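Local coordinates for GTPase-activating protein BEM3 (PDB 6FSF) that stimulates GTP hydrolysis by CDC42 and, less efficiently, RHO1, and binds phosphatidylinositol 3-phosphate, here represented by its tandem PX and PH domains, at residues L9-E14 against E49-S54; S25-Y28 against D34-I37; R61-Y66 against G118-Q123; S89-D94 against L196-F201; L145-P150 against L171-K176. All coordinates share one frame; numbering follows the deposited sequence.

Interaction 1 of 5, residues L9-E14 against E49-S54; sequences LFVQPE and EMFKFS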
# COMPACT_ATOMS: atom_id res chain seq x y z
N LEU A 9 -6.89 -13.62 19.62
CA LEU A 9 -6.64 -13.98 18.23
C LEU A 9 -7.89 -13.72 17.39
O LEU A 9 -8.98 -14.20 17.72
CB LEU A 9 -6.23 -15.45 18.11
CG LEU A 9 -5.14 -15.95 19.06
CD1 LEU A 9 -4.84 -17.42 18.81
CD2 LEU A 9 -3.87 -15.12 18.92
N PHE A 10 -7.72 -12.97 16.30
CA PHE A 10 -8.84 -12.72 15.40
C PHE A 10 -9.13 -13.94 14.53
O PHE A 10 -10.30 -14.19 14.20
CB PHE A 10 -8.56 -11.51 14.51
CG PHE A 10 -8.54 -10.19 15.26
CD1 PHE A 10 -8.84 -10.14 16.61
CD2 PHE A 10 -8.23 -9.01 14.60
CE1 PHE A 10 -8.81 -8.93 17.29
CE2 PHE A 10 -8.21 -7.81 15.27
CZ PHE A 10 -8.50 -7.77 16.62
N VAL A 11 -8.10 -14.69 14.15
CA VAL A 11 -8.24 -15.88 13.32
C VAL A 11 -7.38 -16.98 13.93
O VAL A 11 -6.17 -16.78 14.11
CB VAL A 11 -7.84 -15.63 11.85
CG1 VAL A 11 -7.90 -16.93 11.06
CG2 VAL A 11 -8.73 -14.57 11.22
N GLN A 12 -7.99 -18.12 14.24
CA GLN A 12 -7.23 -19.24 14.79
C GLN A 12 -6.26 -19.77 13.73
O GLN A 12 -6.57 -19.75 12.54
CB GLN A 12 -8.18 -20.35 15.25
CG GLN A 12 -9.11 -19.94 16.38
CD GLN A 12 -8.37 -19.65 17.67
OE1 GLN A 12 -7.55 -20.45 18.12
NE2 GLN A 12 -8.66 -18.50 18.27
N PRO A 13 -5.09 -20.25 14.15
CA PRO A 13 -4.11 -20.75 13.15
C PRO A 13 -4.65 -21.86 12.27
O PRO A 13 -4.32 -21.92 11.08
CB PRO A 13 -2.95 -21.23 14.03
CG PRO A 13 -3.06 -20.42 15.28
CD PRO A 13 -4.53 -20.24 15.51
N GLU A 14 -5.49 -22.75 12.82
CA GLU A 14 -6.06 -23.83 12.03
C GLU A 14 -7.03 -23.34 10.96
O GLU A 14 -7.43 -24.13 10.10
CB GLU A 14 -6.78 -24.83 12.95
CG GLU A 14 -5.90 -25.51 13.98
CD GLU A 14 -5.68 -24.66 15.22
OE1 GLU A 14 -6.52 -23.78 15.49
OE2 GLU A 14 -4.66 -24.87 15.92
N GLU A 49 -14.68 -8.07 3.71
CA GLU A 49 -13.46 -7.62 4.38
C GLU A 49 -13.71 -7.61 5.88
O GLU A 49 -14.52 -6.83 6.39
CB GLU A 49 -13.08 -6.23 3.88
CG GLU A 49 -11.71 -5.76 4.35
CD GLU A 49 -11.52 -4.28 4.11
OE1 GLU A 49 -12.07 -3.48 4.91
OE2 GLU A 49 -10.84 -3.91 3.13
N MET A 50 -12.99 -8.48 6.60
CA MET A 50 -13.25 -8.62 8.03
C MET A 50 -12.54 -7.53 8.84
O MET A 50 -13.14 -6.96 9.76
CB MET A 50 -12.83 -10.01 8.51
CG MET A 50 -13.67 -11.13 7.89
SD MET A 50 -13.51 -12.72 8.73
CE MET A 50 -11.88 -13.24 8.21
N PHE A 51 -11.29 -7.22 8.52
CA PHE A 51 -10.57 -6.16 9.22
C PHE A 51 -9.33 -5.79 8.42
O PHE A 51 -8.96 -6.46 7.46
CB PHE A 51 -10.19 -6.58 10.65
CG PHE A 51 -9.31 -7.80 10.72
CD1 PHE A 51 -9.86 -9.07 10.74
CD2 PHE A 51 -7.93 -7.67 10.78
CE1 PHE A 51 -9.05 -10.19 10.81
CE2 PHE A 51 -7.12 -8.79 10.85
CZ PHE A 51 -7.68 -10.05 10.86
N LYS A 52 -8.70 -4.69 8.83
CA LYS A 52 -7.41 -4.26 8.30
C LYS A 52 -6.43 -4.05 9.44
O LYS A 52 -6.83 -3.85 10.60
CB LYS A 52 -7.53 -2.96 7.49
CG LYS A 52 -8.61 -2.94 6.43
CD LYS A 52 -8.54 -1.65 5.64
CE LYS A 52 -9.84 -1.37 4.92
NZ LYS A 52 -10.97 -1.22 5.89
N PHE A 53 -5.15 -4.10 9.11
CA PHE A 53 -4.11 -3.78 10.08
C PHE A 53 -2.94 -3.13 9.35
O PHE A 53 -2.85 -3.17 8.12
CB PHE A 53 -3.66 -5.02 10.87
CG PHE A 53 -3.06 -6.10 10.02
CD1 PHE A 53 -1.69 -6.20 9.87
CD2 PHE A 53 -3.86 -7.04 9.38
CE1 PHE A 53 -1.12 -7.20 9.10
CE2 PHE A 53 -3.31 -8.04 8.60
CZ PHE A 53 -1.93 -8.12 8.46
N SER A 54 -2.04 -2.54 10.13
CA SER A 54 -0.94 -1.76 9.59
C SER A 54 0.36 -2.22 10.25
O SER A 54 0.41 -2.38 11.47
CB SER A 54 -1.15 -0.27 9.82
OG SER A 54 -0.08 0.49 9.29
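The ring of Phe51 carries Phe10 on one face and Val11 at its edge. Over that face stands CD2 of Phe10, 3.8 Å above the plane of the Phe51 ring and close to its centre, while the Phe10 ring presents its own edge to CE2 and CZ of Phe51. The two planes stand at 80° with centroids 5.2 Å apart, a T-shaped (edge-to-face) pair. Phe10 also leans in with its CB, which lies 4.0 Å from Phe51 CZ, so that the root as well as the rim of this side chain touches the ring below. Val11 supplies a looser flank: its CG2 lies 4.4 Å from Phe51 CE1, near the ring plane. Phe51 reaches out to both partners with CG lodged between its backbone N and carbonyl carbon (chi1 60°). An alanine in place of Phe51 would probably leave the Phe10 edge without a face to rest on, and Val11 without its neighbour, freeing the Phe10 ring to turn. Phenylalanine suits the join by giving both a broad face and a C-H edge, while Val11 and much of Phe51 are shielded from solvent. The approach of 9-14 is fixed from elsewhere: Phe10 N bonds to Ser126 OG, and Leu9 packs on Leu119 and Ala122 of helix 115-125. On the strand, Met50 and Phe51 both pair with Ile41, a classic beta bulge. The arrangement is thus that of a loop leading into strand 19-29 that reaches, through its side chains, a bulged strand of the antiparallel PX sheet.

Interaction 2 of 5, residues S25-Y28 against D34-I37; sequences STLY and DLSI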
# COMPACT_ATOMS: atom_id res chain seq x y z
N SER A 25 -1.79 -1.06 0.44
CA SER A 25 -0.92 0.11 0.34
C SER A 25 0.36 -0.14 1.12
O SER A 25 0.39 -0.92 2.08
CB SER A 25 -1.61 1.37 0.86
OG SER A 25 -0.70 2.47 0.89
N THR A 26 1.42 0.55 0.70
CA THR A 26 2.66 0.66 1.47
C THR A 26 3.00 2.12 1.74
O THR A 26 4.16 2.44 2.06
CB THR A 26 3.82 -0.03 0.75
OG1 THR A 26 4.12 0.66 -0.47
CG2 THR A 26 3.46 -1.48 0.42
N LEU A 27 2.02 3.02 1.62
CA LEU A 27 2.19 4.44 1.92
C LEU A 27 1.24 4.90 3.02
O LEU A 27 0.99 6.10 3.17
CB LEU A 27 1.97 5.28 0.66
CG LEU A 27 2.88 4.96 -0.53
CD1 LEU A 27 2.52 5.85 -1.70
CD2 LEU A 27 4.34 5.14 -0.14
N TYR A 28 0.70 3.96 3.79
CA TYR A 28 -0.28 4.28 4.82
C TYR A 28 0.41 4.89 6.04
O TYR A 28 1.46 4.42 6.49
CB TYR A 28 -1.05 3.03 5.23
CG TYR A 28 -2.10 3.25 6.29
CD1 TYR A 28 -1.86 2.95 7.62
CD2 TYR A 28 -3.35 3.76 5.95
CE1 TYR A 28 -2.82 3.14 8.59
CE2 TYR A 28 -4.33 3.96 6.92
CZ TYR A 28 -4.06 3.65 8.23
OH TYR A 28 -5.02 3.85 9.19
N ASP A 34 3.95 7.29 10.57
CA ASP A 34 5.03 6.79 9.74
C ASP A 34 4.44 5.94 8.62
O ASP A 34 3.39 5.31 8.78
CB ASP A 34 6.04 5.96 10.55
CG ASP A 34 6.87 6.80 11.49
OD1 ASP A 34 7.91 7.34 11.05
OD2 ASP A 34 6.49 6.93 12.67
N LEU A 35 5.12 5.95 7.47
CA LEU A 35 4.69 5.13 6.34
C LEU A 35 4.72 3.66 6.73
O LEU A 35 5.72 3.17 7.25
CB LEU A 35 5.58 5.38 5.13
CG LEU A 35 5.62 6.80 4.55
CD1 LEU A 35 6.53 6.87 3.34
CD2 LEU A 35 4.22 7.28 4.20
N SER A 36 3.62 2.96 6.48
CA SER A 36 3.49 1.56 6.87
C SER A 36 2.70 0.81 5.81
O SER A 36 2.22 1.39 4.83
CB SER A 36 2.85 1.42 8.25
OG SER A 36 1.53 1.93 8.24
N ILE A 37 2.55 -0.49 6.02
CA ILE A 37 1.95 -1.40 5.05
C ILE A 37 0.55 -1.76 5.54
O ILE A 37 0.39 -2.39 6.59
CB ILE A 37 2.82 -2.66 4.86
CG1 ILE A 37 4.22 -2.27 4.38
CG2 ILE A 37 2.15 -3.63 3.90
CD1 ILE A 37 5.26 -3.35 4.57
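Tyr28 and Ser36 form an antiparallel hydrogen-bonded pair, the polar core of the contact between strands 19-29 and 35-43 of a beta hairpin. Ser36 N gives its proton to Tyr28 O at 2.6 Å, and Tyr28 N returns a longer bond to Ser36 O at 3.2 Å. Both are bent at the hydrogen. Weaker CA-H...O contacts continue the strand pairing on each flank: Ile37 CA lies 3.4 Å from Ser25 O, and Leu35 CA 3.3 Å from Tyr28 O. A polar side chain follows the same line, for Ser36 OG comes to the edge of the Tyr28 ring, 3.6 Å from CD1, and probably also hydrogen-bonds Ser54 OG of strand 49-55. Ser25 OG works within its own segment, accepting from Leu27 N at 2.9 Å in an ST turn where the chain turns its corner; Glu228 grips it as well. Thr26 OG1 bonds to Arg96 NE of helix 90-107. The small hydroxyl residues suit this buried corner because each can satisfy polar groups without bulk. Apolar contacts are fewer. Thr26 CG2 and Ile37 CG1 lie side by side, 4.1 Å apart, near Leu100 of the same helix, and Leu27 CD2 meets Leu35 CD1 loosely at 4.5 Å. Separately, the Leu35 methyl CD2 rests on the carbonyl oxygen of Leu27. One pair of reciprocal backbone bonds, with CA-H...O contacts, thus carries the strand pairing, while the buried hydroxyls find partners beyond the hairpin.

Interaction 3 of 5, residues R61-Y66 against G118-Q123; sequences RELDVY and GLKIAQ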
# COMPACT_ATOMS: atom_id res chain seq x y z
N ARG A 61 9.66 -7.71 8.53
CA ARG A 61 10.89 -8.49 8.53
C ARG A 61 11.08 -9.23 9.85
O ARG A 61 11.65 -10.33 9.86
CB ARG A 61 12.09 -7.58 8.26
CG ARG A 61 11.98 -6.75 6.99
CD ARG A 61 13.27 -5.99 6.72
NE ARG A 61 13.14 -5.11 5.56
CZ ARG A 61 13.22 -5.51 4.30
NH1 ARG A 61 13.42 -6.79 4.02
NH2 ARG A 61 13.09 -4.64 3.31
N GLU A 62 10.62 -8.65 10.95
CA GLU A 62 10.76 -9.29 12.25
C GLU A 62 10.02 -10.63 12.29
O GLU A 62 10.58 -11.65 12.72
CB GLU A 62 10.26 -8.36 13.36
CG GLU A 62 10.01 -9.06 14.68
CD GLU A 62 9.78 -8.08 15.81
OE1 GLU A 62 10.73 -7.35 16.16
OE2 GLU A 62 8.64 -8.03 16.34
N LEU A 63 8.76 -10.64 11.85
CA LEU A 63 8.02 -11.89 11.79
C LEU A 63 8.66 -12.86 10.80
O LEU A 63 8.71 -14.07 11.05
CB LEU A 63 6.56 -11.63 11.41
CG LEU A 63 5.72 -12.89 11.16
CD1 LEU A 63 5.51 -13.66 12.45
CD2 LEU A 63 4.40 -12.53 10.51
N ASP A 64 9.17 -12.33 9.68
CA ASP A 64 9.88 -13.17 8.72
C ASP A 64 11.11 -13.81 9.35
O ASP A 64 11.35 -15.01 9.16
CB ASP A 64 10.27 -12.34 7.50
CG ASP A 64 10.96 -13.16 6.43
OD1 ASP A 64 10.27 -13.97 5.77
OD2 ASP A 64 12.18 -12.99 6.24
N VAL A 65 11.88 -13.04 10.11
CA VAL A 65 13.06 -13.59 10.78
C VAL A 65 12.65 -14.70 11.74
O VAL A 65 13.31 -15.75 11.81
CB VAL A 65 13.84 -12.48 11.50
CG1 VAL A 65 14.87 -13.07 12.45
CG2 VAL A 65 14.51 -11.56 10.49
N TYR A 66 11.55 -14.51 12.47
CA TYR A 66 11.08 -15.54 13.39
C TYR A 66 10.74 -16.82 12.65
O TYR A 66 11.00 -17.92 13.15
CB TYR A 66 9.87 -15.03 14.17
CG TYR A 66 9.25 -16.07 15.09
CD1 TYR A 66 9.69 -16.21 16.40
CD2 TYR A 66 8.23 -16.90 14.65
CE1 TYR A 66 9.13 -17.16 17.24
CE2 TYR A 66 7.67 -17.85 15.47
CZ TYR A 66 8.12 -17.98 16.77
OH TYR A 66 7.56 -18.92 17.60
N GLY A 118 2.41 -20.77 14.46
CA GLY A 118 1.06 -20.39 14.07
C GLY A 118 0.46 -19.35 14.99
O GLY A 118 -0.25 -18.44 14.54
N LEU A 119 0.75 -19.45 16.29
CA LEU A 119 0.26 -18.45 17.23
C LEU A 119 0.90 -17.09 16.97
O LEU A 119 0.22 -16.06 17.01
CB LEU A 119 0.53 -18.90 18.67
CG LEU A 119 0.29 -17.86 19.76
CD1 LEU A 119 -1.19 -17.57 19.93
CD2 LEU A 119 0.91 -18.32 21.08
N LYS A 120 2.21 -17.07 16.69
CA LYS A 120 2.90 -15.82 16.43
C LYS A 120 2.31 -15.11 15.21
O LYS A 120 2.13 -13.88 15.23
CB LYS A 120 4.39 -16.08 16.23
CG LYS A 120 5.28 -14.85 16.35
CD LYS A 120 5.48 -14.46 17.81
CE LYS A 120 6.44 -13.29 17.94
NZ LYS A 120 6.73 -12.95 19.36
N ILE A 121 2.01 -15.86 14.15
CA ILE A 121 1.38 -15.27 12.97
C ILE A 121 -0.01 -14.75 13.32
O ILE A 121 -0.41 -13.66 12.87
CB ILE A 121 1.33 -16.30 11.83
CG1 ILE A 121 2.74 -16.78 11.47
CG2 ILE A 121 0.64 -15.71 10.60
CD1 ILE A 121 2.76 -17.84 10.39
N ALA A 122 -0.76 -15.50 14.12
CA ALA A 122 -2.10 -15.06 14.51
C ALA A 122 -2.04 -13.79 15.34
O ALA A 122 -2.82 -12.86 15.12
CB ALA A 122 -2.81 -16.17 15.28
N GLN A 123 -1.10 -13.73 16.29
CA GLN A 123 -0.91 -12.51 17.07
C GLN A 123 -0.50 -11.35 16.17
O GLN A 123 -0.85 -10.20 16.43
CB GLN A 123 0.14 -12.74 18.15
CG GLN A 123 -0.24 -13.76 19.20
CD GLN A 123 0.91 -14.08 20.14
OE1 GLN A 123 2.07 -13.77 19.85
NE2 GLN A 123 0.59 -14.70 21.27
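Tyr66 of helix 57-70 lays its ring against Lys120 of helix 115-125, the principal touch in an antiparallel helix pair of the PX domain. The axes of the two short segments run at 172° and approach to 10.9 Å, a spacing bridged by side chains alone. In the first shell, the aliphatic part of Lys120 covers one face of the tyrosine: CG stands 3.9 Å above the ring plane, toward the rim, in a CH-pi contact, and CB comes within 3.8 Å of Tyr66 CE2. Lysine suits this exposed position since its methylenes can pack while the ammonium is carried away from the apolar surface. A bend at chi2 (77°) turns the Lys120 chain along the ring, although NZ remains too distant for more than a weak cation-pi attraction. Beside this pair, Leu63 and Lys120 run alongside one another head to tail, with Leu63 CD1 at 4.1 Å from Lys120 CG. Further in, where leucine and isoleucine are buried, the same Leu63 methyl turns to a methylene of Ile121. The second shell holds the tyrosine in place: its ring stacks with that of His70, one helical turn on, and also packs on Asn116 and Val117, while Leu63 reaches Phe124 and Ile121 rests on Phe113. At the buried end of the seam, CD1 of Leu63 lies 4.3 Å from CG1 of Ile121.

Interaction 4 of 5, residues S89-D94 against L196-F201; sequences SPTKVD and LPEDRF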
# COMPACT_ATOMS: atom_id res chain seq x y z
N SER A 89 10.31 6.01 -5.23
CA SER A 89 9.98 6.20 -6.64
C SER A 89 8.69 5.43 -6.93
O SER A 89 8.42 4.41 -6.30
CB SER A 89 11.10 5.70 -7.57
OG SER A 89 10.96 4.31 -7.83
N PRO A 90 7.88 5.92 -7.88
CA PRO A 90 6.61 5.22 -8.16
C PRO A 90 6.79 3.78 -8.62
O PRO A 90 5.95 2.93 -8.28
CB PRO A 90 5.98 6.10 -9.26
CG PRO A 90 6.57 7.44 -9.04
CD PRO A 90 7.98 7.20 -8.59
N THR A 91 7.84 3.49 -9.39
CA THR A 91 8.00 2.13 -9.90
C THR A 91 8.39 1.15 -8.80
O THR A 91 8.03 -0.03 -8.86
CB THR A 91 9.02 2.11 -11.04
OG1 THR A 91 9.17 0.77 -11.53
CG2 THR A 91 10.37 2.62 -10.56
N LYS A 92 9.13 1.62 -7.79
CA LYS A 92 9.45 0.76 -6.65
C LYS A 92 8.23 0.54 -5.77
O LYS A 92 8.00 -0.58 -5.28
CB LYS A 92 10.59 1.36 -5.83
CG LYS A 92 11.91 1.52 -6.56
CD LYS A 92 12.98 1.96 -5.59
CE LYS A 92 14.08 2.75 -6.26
NZ LYS A 92 15.00 3.34 -5.25
N VAL A 93 7.44 1.59 -5.54
CA VAL A 93 6.23 1.48 -4.73
C VAL A 93 5.28 0.46 -5.34
O VAL A 93 4.68 -0.37 -4.64
CB VAL A 93 5.57 2.86 -4.57
CG1 VAL A 93 4.19 2.73 -3.95
CG2 VAL A 93 6.45 3.77 -3.74
N ASP A 94 5.12 0.52 -6.67
CA ASP A 94 4.26 -0.43 -7.37
C ASP A 94 4.78 -1.86 -7.22
O ASP A 94 4.01 -2.80 -7.00
CB ASP A 94 4.17 -0.06 -8.85
CG ASP A 94 3.23 -0.97 -9.62
OD1 ASP A 94 2.16 -0.49 -10.06
OD2 ASP A 94 3.55 -2.16 -9.78
N LEU A 196 6.06 3.37 -20.11
CA LEU A 196 7.26 3.05 -20.89
C LEU A 196 7.42 3.99 -22.09
O LEU A 196 6.44 4.33 -22.75
CB LEU A 196 7.21 1.59 -21.33
CG LEU A 196 7.35 0.60 -20.17
CD1 LEU A 196 7.07 -0.83 -20.59
CD2 LEU A 196 8.74 0.72 -19.55
N PRO A 197 8.67 4.41 -22.37
CA PRO A 197 9.87 3.95 -21.65
C PRO A 197 10.06 4.66 -20.31
O PRO A 197 9.73 5.84 -20.17
CB PRO A 197 11.00 4.29 -22.62
CG PRO A 197 10.46 5.36 -23.52
CD PRO A 197 8.98 5.49 -23.32
N GLU A 198 10.59 3.92 -19.33
CA GLU A 198 10.79 4.45 -17.99
C GLU A 198 11.68 5.69 -18.04
O GLU A 198 12.78 5.65 -18.58
CB GLU A 198 11.41 3.38 -17.09
CG GLU A 198 11.68 3.81 -15.66
CD GLU A 198 12.30 2.69 -14.84
OE1 GLU A 198 12.40 1.56 -15.36
OE2 GLU A 198 12.69 2.95 -13.68
N ASP A 199 11.18 6.79 -17.49
CA ASP A 199 11.90 8.06 -17.52
C ASP A 199 12.90 8.12 -16.37
O ASP A 199 13.05 7.18 -15.59
CB ASP A 199 10.93 9.24 -17.49
CG ASP A 199 9.98 9.22 -16.29
OD1 ASP A 199 10.34 8.67 -15.23
OD2 ASP A 199 8.87 9.77 -16.41
N ARG A 200 13.58 9.26 -16.25
CA ARG A 200 14.62 9.42 -15.24
C ARG A 200 14.07 9.65 -13.84
O ARG A 200 14.86 9.83 -12.91
CB ARG A 200 15.56 10.56 -15.63
CG ARG A 200 14.91 11.94 -15.71
CD ARG A 200 15.90 12.97 -16.24
NE ARG A 200 15.40 14.35 -16.12
CZ ARG A 200 14.72 14.98 -17.07
NH1 ARG A 200 14.43 14.36 -18.21
NH2 ARG A 200 14.31 16.23 -16.87
N PHE A 201 12.75 9.66 -13.66
CA PHE A 201 12.14 9.84 -12.35
C PHE A 201 11.46 8.59 -11.82
O PHE A 201 10.95 8.60 -10.70
CB PHE A 201 11.12 10.99 -12.40
CG PHE A 201 11.67 12.27 -12.96
CD1 PHE A 201 12.59 13.02 -12.24
CD2 PHE A 201 11.27 12.73 -14.20
CE1 PHE A 201 13.10 14.19 -12.76
CE2 PHE A 201 11.77 13.90 -14.72
CZ PHE A 201 12.68 14.64 -14.00
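Glu198 of the PH domain reaches toward Thr91 at the start of a PX-domain helix, a light touch without hydrogen bonds. From CB the glutamate runs fully extended, chi1 179° and chi2 -180°, so CB and CG serve as a spacer that meets nothing of 89-94. Beyond them CD turns one oxygen to the helix: OE2 ends 3.9 Å from Thr91 CG2, whereas OE1 lies farther off. The glutamate comes in roughly perpendicular to the threonine side chain, and Thr91 offers its methyl, not its hydroxyl. An acidic group fits here, since the amino end of a helix would probably favour a nearby negative charge. That helix start is well formed: Ser89 is the N-cap, its OG accepting from Lys92 N at 3.3 Å, and Pro90 follows in the first turn, where its missing N-H costs no helical bond. The second touch comes from Phe201, through its backbone. Phe201 O lies 3.9 Å from Pro90 CD and 4.3 Å from Ser89 CB, and takes its hydrogen bond from Trp159 NE1. Within the loop, Asp199 OD1 accepts from Phe201 N at 3.0 Å, an Asx turn, and Arg200 CG stands 3.8 Å above the Phe201 ring, near its centre. Arg148 of strand 142-148 adds a cation-pi contact to this ring. The loop between strands 188-193 and 206-211 of the PH sheet thus meets the amino end of PX helix 90-107, a junction to which Asp94 adds a bond to Asn205.

Interaction 5 of 5, residues L145-P150 against L171-K176; sequences LLLRRP and LQLFDK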
# COMPACT_ATOMS: atom_id res chain seq x y z
N LEU A 145 -1.16 9.32 -2.73
CA LEU A 145 -0.59 9.68 -4.02
C LEU A 145 0.88 10.02 -3.85
O LEU A 145 1.35 10.31 -2.75
CB LEU A 145 -1.34 10.86 -4.66
CG LEU A 145 -2.84 10.70 -4.91
CD1 LEU A 145 -3.44 12.01 -5.39
CD2 LEU A 145 -3.09 9.59 -5.92
N LEU A 146 1.60 9.99 -4.97
CA LEU A 146 3.00 10.40 -5.03
C LEU A 146 3.11 11.62 -5.93
O LEU A 146 2.61 11.61 -7.06
CB LEU A 146 3.89 9.26 -5.54
CG LEU A 146 4.02 8.05 -4.62
CD1 LEU A 146 4.89 6.97 -5.25
CD2 LEU A 146 4.59 8.47 -3.27
N LEU A 147 3.77 12.67 -5.44
CA LEU A 147 3.78 13.97 -6.09
C LEU A 147 5.21 14.40 -6.42
O LEU A 147 6.11 14.26 -5.59
CB LEU A 147 3.12 15.03 -5.20
CG LEU A 147 3.12 16.47 -5.72
CD1 LEU A 147 2.34 16.57 -7.03
CD2 LEU A 147 2.53 17.40 -4.68
N ARG A 148 5.39 14.92 -7.63
CA ARG A 148 6.66 15.48 -8.07
C ARG A 148 6.42 16.83 -8.73
O ARG A 148 5.37 17.06 -9.33
CB ARG A 148 7.38 14.54 -9.06
CG ARG A 148 8.74 15.04 -9.54
CD ARG A 148 9.34 14.12 -10.60
NE ARG A 148 8.56 14.11 -11.84
CZ ARG A 148 8.83 14.87 -12.91
NH1 ARG A 148 9.85 15.71 -12.89
NH2 ARG A 148 8.07 14.78 -13.99
N ARG A 149 7.40 17.72 -8.61
CA ARG A 149 7.39 19.02 -9.24
C ARG A 149 8.60 19.18 -10.15
O ARG A 149 9.66 18.61 -9.88
CB ARG A 149 7.39 20.14 -8.19
CG ARG A 149 6.24 20.06 -7.21
CD ARG A 149 4.91 20.22 -7.93
NE ARG A 149 4.89 21.45 -8.72
CZ ARG A 149 4.64 22.65 -8.22
NH1 ARG A 149 4.64 23.72 -9.00
NH2 ARG A 149 4.39 22.79 -6.92
N PRO A 150 8.47 19.95 -11.24
CA PRO A 150 9.57 20.18 -12.19
C PRO A 150 10.83 20.72 -11.53
O PRO A 150 10.77 21.72 -10.81
CB PRO A 150 8.98 21.21 -13.16
CG PRO A 150 7.51 20.97 -13.10
CD PRO A 150 7.23 20.61 -11.67
N LEU A 171 -9.29 19.57 -6.27
CA LEU A 171 -8.43 18.57 -5.66
C LEU A 171 -7.64 19.20 -4.53
O LEU A 171 -7.10 20.30 -4.68
CB LEU A 171 -7.49 17.95 -6.69
CG LEU A 171 -6.42 16.99 -6.18
CD1 LEU A 171 -7.06 15.87 -5.37
CD2 LEU A 171 -5.60 16.43 -7.33
N GLN A 172 -7.58 18.51 -3.39
CA GLN A 172 -6.82 18.97 -2.23
C GLN A 172 -5.78 17.93 -1.86
O GLN A 172 -6.09 16.74 -1.79
CB GLN A 172 -7.75 19.24 -1.04
CG GLN A 172 -8.85 20.25 -1.32
CD GLN A 172 -9.29 21.01 -0.08
OE1 GLN A 172 -8.70 20.85 0.99
NE2 GLN A 172 -10.32 21.83 -0.22
N LEU A 173 -4.55 18.38 -1.63
CA LEU A 173 -3.45 17.51 -1.25
C LEU A 173 -2.94 17.90 0.14
O LEU A 173 -2.76 19.08 0.43
CB LEU A 173 -2.30 17.57 -2.26
CG LEU A 173 -2.68 17.26 -3.72
CD1 LEU A 173 -1.45 17.26 -4.62
CD2 LEU A 173 -3.42 15.94 -3.82
N PHE A 174 -2.72 16.89 0.98
CA PHE A 174 -2.29 17.08 2.36
C PHE A 174 -0.97 16.37 2.60
O PHE A 174 -0.75 15.26 2.11
CB PHE A 174 -3.34 16.56 3.35
CG PHE A 174 -4.71 17.17 3.17
CD1 PHE A 174 -5.12 18.24 3.95
CD2 PHE A 174 -5.58 16.67 2.21
CE1 PHE A 174 -6.37 18.79 3.78
CE2 PHE A 174 -6.84 17.23 2.04
CZ PHE A 174 -7.23 18.29 2.83
N ASP A 175 -0.10 17.02 3.37
CA ASP A 175 1.15 16.42 3.86
C ASP A 175 1.01 16.28 5.37
O ASP A 175 1.12 17.26 6.11
CB ASP A 175 2.36 17.27 3.49
CG ASP A 175 3.59 16.91 4.31
OD1 ASP A 175 4.44 17.81 4.52
OD2 ASP A 175 3.71 15.75 4.75
N LYS A 176 0.76 15.05 5.82
CA LYS A 176 0.58 14.74 7.24
C LYS A 176 -0.55 15.59 7.83
O LYS A 176 -0.40 16.23 8.88
CB LYS A 176 1.89 14.92 8.00
CG LYS A 176 3.05 14.17 7.36
CD LYS A 176 4.40 14.79 7.70
CE LYS A 176 4.79 14.54 9.14
NZ LYS A 176 5.03 13.09 9.41
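Leu173 sends its two methyls to two different leucines of strand 142-148. CD1 meets Leu147 CD2 at 4.0 Å, the closer of the two touches, and CD2 meets Leu145 CD1 at 4.2 Å, so the fork of Leu173 bridges a pair of residues two apart on a strand next but one in the sheet. With CG anti to the carbonyl carbon (chi1 -55°), Leu173 carries both branches toward that pair. Leucine suits all three buried places: its branched end fills space and brings no polar atom needing a partner. No hydrogen bond crosses, since strand 160-167 lies between the two in the sheet and the CA atoms of Leu145 and Leu173 are 8.8 Å apart. Leu147 also rests on Tyr223, and Leu145 on Ile225, extending the apolar patch to strand 221-226. Toward the ends the contact fades. Pro150 and Lys176 are exposed and far from the other segment, while Gln172 and Phe174 pack instead on Leu179, and Arg149 on Thr221. Inward-pointing leucines that meet across the curve of an antiparallel sheet are what form the apolar core of the beta barrel in a PH domain.

Along the chain, interaction 2 falls between the two segments of interaction 1, and 3 follows them. Interactions 3 and 4 alternate their segments, while 5 lies between the two segments of 4. Interactions 1 and 2 share the antiparallel PX sheet through neighbouring strands 35-43 and 49-55, and interaction 3 adds the PX helices, with its centre about 13 Å from that of interaction 1. Interaction 5 belongs to the PH sheet, about 35 Å from interaction 3 between centres. Interaction 4 spans the two domains; with Leu27 of interaction 2 packing on Leu146, and Pro90 on the same leucine, it shows that the PX and PH domains are joined by a packed interface as well as by the chain.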